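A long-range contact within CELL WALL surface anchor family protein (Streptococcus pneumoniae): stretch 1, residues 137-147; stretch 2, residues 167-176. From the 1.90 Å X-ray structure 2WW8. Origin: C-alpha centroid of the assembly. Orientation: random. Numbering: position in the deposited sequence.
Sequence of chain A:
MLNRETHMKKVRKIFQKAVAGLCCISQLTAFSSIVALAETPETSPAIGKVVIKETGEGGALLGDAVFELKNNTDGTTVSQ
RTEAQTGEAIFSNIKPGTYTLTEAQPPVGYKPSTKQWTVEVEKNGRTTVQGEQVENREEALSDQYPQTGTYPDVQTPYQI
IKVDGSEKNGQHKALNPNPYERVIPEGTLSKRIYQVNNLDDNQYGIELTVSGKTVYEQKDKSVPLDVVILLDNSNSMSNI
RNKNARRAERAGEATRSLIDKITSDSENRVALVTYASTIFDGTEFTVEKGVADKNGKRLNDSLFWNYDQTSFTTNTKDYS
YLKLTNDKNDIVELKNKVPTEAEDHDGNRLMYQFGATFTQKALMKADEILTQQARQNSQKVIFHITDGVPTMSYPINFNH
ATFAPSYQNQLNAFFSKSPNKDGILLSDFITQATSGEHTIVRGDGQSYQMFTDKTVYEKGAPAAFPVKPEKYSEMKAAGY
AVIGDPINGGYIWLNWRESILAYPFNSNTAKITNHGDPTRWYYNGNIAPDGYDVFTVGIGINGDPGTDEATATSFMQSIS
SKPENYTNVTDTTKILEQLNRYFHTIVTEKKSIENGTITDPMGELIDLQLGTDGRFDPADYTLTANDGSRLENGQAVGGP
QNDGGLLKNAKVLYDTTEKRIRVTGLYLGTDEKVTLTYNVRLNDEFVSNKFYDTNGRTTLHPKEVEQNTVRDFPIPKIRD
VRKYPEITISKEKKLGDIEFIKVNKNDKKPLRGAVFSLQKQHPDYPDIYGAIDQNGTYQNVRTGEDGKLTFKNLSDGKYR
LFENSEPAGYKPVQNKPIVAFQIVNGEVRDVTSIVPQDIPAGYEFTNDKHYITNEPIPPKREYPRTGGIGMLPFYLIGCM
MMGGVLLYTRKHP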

# COMPACT_ATOMS: atom_id res chain seq x y z
N ARG A 137 -18.35 -26.64 -20.38
CA ARG A 137 -19.21 -26.11 -19.34
C ARG A 137 -18.45 -25.54 -18.13
O ARG A 137 -17.41 -26.08 -17.74
N GLU A 138 -18.98 -24.47 -17.55
CA GLU A 138 -18.45 -23.88 -16.33
C GLU A 138 -18.30 -24.94 -15.26
O GLU A 138 -19.25 -25.65 -14.99
N GLU A 139 -17.13 -25.02 -14.64
CA GLU A 139 -16.90 -25.82 -13.46
C GLU A 139 -16.68 -24.92 -12.22
O GLU A 139 -16.16 -23.81 -12.36
N ALA A 140 -17.08 -25.38 -11.04
CA ALA A 140 -16.95 -24.62 -9.80
C ALA A 140 -15.52 -24.75 -9.30
O ALA A 140 -14.90 -25.80 -9.47
N LEU A 141 -15.01 -23.68 -8.70
CA LEU A 141 -13.65 -23.67 -8.14
C LEU A 141 -13.64 -24.40 -6.80
O LEU A 141 -14.66 -24.41 -6.13
N SER A 142 -12.54 -25.05 -6.43
CA SER A 142 -12.48 -25.68 -5.12
C SER A 142 -12.33 -24.64 -3.99
O SER A 142 -11.98 -23.48 -4.25
N ASP A 143 -12.57 -25.07 -2.75
CA ASP A 143 -12.40 -24.23 -1.56
C ASP A 143 -11.07 -24.42 -0.81
O ASP A 143 -10.97 -24.09 0.38
N GLN A 144 -10.06 -24.94 -1.51
CA GLN A 144 -8.70 -25.11 -1.01
C GLN A 144 -7.75 -23.94 -1.30
O GLN A 144 -7.51 -23.59 -2.45
N TYR A 145 -7.17 -23.36 -0.25
CA TYR A 145 -6.27 -22.20 -0.39
C TYR A 145 -5.04 -22.45 0.45
O TYR A 145 -5.17 -22.86 1.60
N PRO A 146 -3.84 -22.19 -0.10
CA PRO A 146 -2.73 -22.12 0.86
C PRO A 146 -2.82 -20.84 1.68
O PRO A 146 -3.34 -19.82 1.20
N GLN A 147 -2.31 -20.89 2.90
CA GLN A 147 -2.49 -19.83 3.86
C GLN A 147 -1.24 -18.99 4.14
O GLN A 147 -1.34 -17.86 4.65
N GLU A 167 -13.10 -13.01 -7.29
CA GLU A 167 -14.21 -13.87 -6.87
C GLU A 167 -14.93 -14.40 -8.10
O GLU A 167 -15.26 -13.64 -9.01
N LYS A 168 -15.14 -15.72 -8.11
CA LYS A 168 -15.93 -16.40 -9.14
C LYS A 168 -16.85 -17.43 -8.49
O LYS A 168 -16.44 -18.55 -8.17
N ASN A 169 -18.09 -17.03 -8.28
CA ASN A 169 -19.10 -17.93 -7.74
C ASN A 169 -18.80 -18.43 -6.34
O ASN A 169 -18.88 -19.64 -6.08
N GLY A 170 -18.44 -17.51 -5.45
CA GLY A 170 -18.18 -17.84 -4.05
C GLY A 170 -16.75 -18.23 -3.75
O GLY A 170 -16.38 -18.34 -2.59
N GLN A 171 -15.92 -18.43 -4.78
CA GLN A 171 -14.51 -18.75 -4.54
C GLN A 171 -13.57 -17.78 -5.24
O GLN A 171 -14.00 -17.01 -6.10
N HIS A 172 -12.29 -17.80 -4.89
CA HIS A 172 -11.36 -16.81 -5.42
C HIS A 172 -10.29 -17.45 -6.29
O HIS A 172 -9.81 -18.56 -6.03
N LYS A 173 -9.89 -16.69 -7.30
CA LYS A 173 -8.90 -17.11 -8.29
C LYS A 173 -7.47 -16.62 -8.02
O LYS A 173 -6.50 -17.10 -8.63
N ALA A 174 -7.32 -15.70 -7.08
CA ALA A 174 -6.02 -15.08 -6.84
C ALA A 174 -5.82 -14.69 -5.39
O ALA A 174 -6.81 -14.35 -4.71
N LEU A 175 -4.55 -14.74 -4.97
CA LEU A 175 -4.07 -14.49 -3.60
C LEU A 175 -2.87 -13.53 -3.60
O LEU A 175 -1.94 -13.67 -4.42
N ASN A 176 -2.91 -12.60 -2.65
CA ASN A 176 -1.81 -11.69 -2.42
C ASN A 176 -1.21 -12.02 -1.05
O ASN A 176 -1.91 -12.48 -0.14

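Stretch 1 has no regular helix or strand, and no backbone-to-backbone hydrogen bond joins it directly to stretch 2; side chains and waters do the tying. The most telling case is Tyr-145, whose hydroxyl reaches across (chi1 m, chi2 -87°) to take a hydrogen bond from a main-chain amide, His-172 N to Tyr-145 OH at 2.9 Å and nearly straight at 170°. The phenol oxygen accepts the amide hydrogen of His-172 N, a role often filled by a backbone carbonyl in a sheet.

Gln-171 answers in the other direction. Its CA-to-CB bond points toward stretch 1, and an m, m rotamer folds the side chain so that Gln-171 NE2 donates to the backbone at Ser-142 O, 2.9 Å away, although the amide's exact place is less sure. Leu-141, also pointing toward its partner, packs against the same side chain, with Leu-141 CB 3.7 Å from Gln-171 CB. Its m, t rotamer carries Leu-141 CD1 to 3.5 Å from Lys-173 CG and 4.2 Å from Lys-168 CB, so the aliphatic parts of two lysines serve as apolar surface.

Farther along, Leu-175 (m, t) points toward stretch 1 and spreads its methyls between two neighbors: Leu-175 CD2 lies 3.9 Å from Tyr-145 CD1, and Leu-175 CD1 lies 3.8 Å from Pro-146 CD. At the other end, Glu-138 (m, m) and Lys-168 bring opposite charges near each other, but Glu-138 OE1 to Lys-168 NZ is 4.2 Å, too long for a salt bridge.

Two waters complete the polar network. Water 1 accepts from Leu-141 N at 2.7 Å and donates to Lys-168 O at 2.8 Å, bridging the backbones beside the type I' turn from Lys-168 to Gln-171. The oxygen of water 2 lies 3.2 Å from Tyr-145 OH and 2.7 Å from His-172 ND1, and the water donates to Gly-170 O at 3.3 Å.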

# COMPACT_ATOMS: atom_id res chain seq x y z
CB ARG A 137 -20.20 -27.19 -18.91
CG ARG A 137 -21.52 -26.63 -18.38
CD ARG A 137 -22.66 -26.79 -19.39
NE ARG A 137 -23.94 -26.83 -18.69
CZ ARG A 137 -24.53 -27.93 -18.19
NH1 ARG A 137 -23.97 -29.13 -18.31
NH2 ARG A 137 -25.70 -27.82 -17.57
CB GLU A 138 -19.42 -22.86 -15.74
CG GLU A 138 -19.74 -21.68 -16.63
CD GLU A 138 -18.57 -20.72 -16.72
OE1 GLU A 138 -17.80 -20.60 -15.73
OE2 GLU A 138 -18.43 -20.07 -17.78
CB GLU A 139 -15.68 -26.69 -13.74
CG GLU A 139 -15.35 -27.67 -12.63
CD GLU A 139 -16.47 -28.67 -12.44
OE1 GLU A 139 -17.41 -28.37 -11.66
OE2 GLU A 139 -16.39 -29.75 -13.07
CB ALA A 140 -17.91 -25.15 -8.75
CB LEU A 141 -13.20 -22.23 -7.93
CG LEU A 141 -12.59 -21.46 -9.10
CD1 LEU A 141 -12.57 -20.03 -8.68
CD2 LEU A 141 -11.17 -21.93 -9.38
CB SER A 142 -11.33 -26.69 -5.08
OG SER A 142 -10.06 -26.03 -4.98
CB ASP A 143 -13.58 -24.41 -0.59
CG ASP A 143 -13.62 -25.80 0.06
OD1 ASP A 143 -12.79 -26.67 -0.30
OD2 ASP A 143 -14.50 -26.01 0.93
CB GLN A 144 -8.09 -26.39 -1.58
CG GLN A 144 -8.90 -27.62 -1.21
CD GLN A 144 -8.85 -27.92 0.27
OE1 GLN A 144 -9.87 -27.89 0.96
NE2 GLN A 144 -7.65 -28.20 0.79
CB TYR A 145 -6.95 -20.93 0.13
CG TYR A 145 -8.19 -20.61 -0.66
CD1 TYR A 145 -8.11 -19.86 -1.83
CD2 TYR A 145 -9.44 -21.10 -0.27
CE1 TYR A 145 -9.26 -19.60 -2.60
CE2 TYR A 145 -10.57 -20.84 -1.01
CZ TYR A 145 -10.48 -20.08 -2.16
OH TYR A 145 -11.61 -19.83 -2.91
CB PRO A 146 -1.49 -22.06 -0.04
CG PRO A 146 -1.99 -21.32 -1.27
CD PRO A 146 -3.42 -21.88 -1.48
CB GLN A 147 -3.06 -20.48 5.10
CG GLN A 147 -4.33 -21.19 4.65
CD GLN A 147 -5.43 -20.98 5.60
OE1 GLN A 147 -5.74 -21.87 6.41
NE2 GLN A 147 -6.01 -19.78 5.57
CB GLU A 167 -15.23 -13.16 -5.97
CG GLU A 167 -16.26 -14.12 -5.32
CD GLU A 167 -17.74 -13.79 -5.61
OE1 GLU A 167 -18.06 -12.60 -5.82
OE2 GLU A 167 -18.62 -14.70 -5.65
CB LYS A 168 -15.04 -17.04 -10.21
CG LYS A 168 -15.75 -17.71 -11.38
CD LYS A 168 -16.06 -16.73 -12.51
CE LYS A 168 -16.93 -17.49 -13.52
NZ LYS A 168 -17.67 -16.61 -14.46
CB ASN A 169 -19.34 -19.07 -8.73
CG ASN A 169 -20.24 -18.67 -9.88
OD1 ASN A 169 -21.36 -18.18 -9.66
ND2 ASN A 169 -19.78 -18.87 -11.11
CB GLN A 171 -14.21 -20.19 -4.98
CG GLN A 171 -15.03 -21.26 -4.23
CD GLN A 171 -14.67 -21.31 -2.74
OE1 GLN A 171 -15.41 -20.77 -1.91
NE2 GLN A 171 -13.55 -21.93 -2.41
CB HIS A 172 -10.74 -16.01 -4.27
CG HIS A 172 -11.65 -14.98 -3.68
ND1 HIS A 172 -12.74 -15.31 -2.89
CD2 HIS A 172 -11.65 -13.63 -3.76
CE1 HIS A 172 -13.36 -14.20 -2.51
NE2 HIS A 172 -12.71 -13.17 -3.02
CB LYS A 173 -9.41 -16.76 -9.69
CG LYS A 173 -10.42 -17.77 -10.17
CD LYS A 173 -11.13 -17.36 -11.44
CE LYS A 173 -10.22 -17.55 -12.64
NZ LYS A 173 -10.97 -17.54 -13.93
CB ALA A 174 -5.85 -13.85 -7.72
CB LEU A 175 -3.64 -15.77 -2.85
CG LEU A 175 -4.66 -16.95 -2.87
CD1 LEU A 175 -4.04 -18.24 -2.39
CD2 LEU A 175 -5.93 -16.65 -2.08
CB ASN A 176 -2.29 -10.24 -2.41
CG ASN A 176 -2.15 -9.57 -3.77
OD1 ASN A 176 -1.36 -9.99 -4.63
ND2 ASN A 176 -2.93 -8.50 -3.97
O HOH W 1 -16.34 -21.36 -8.29
O HOH W 2 -13.38 -17.52 -1.51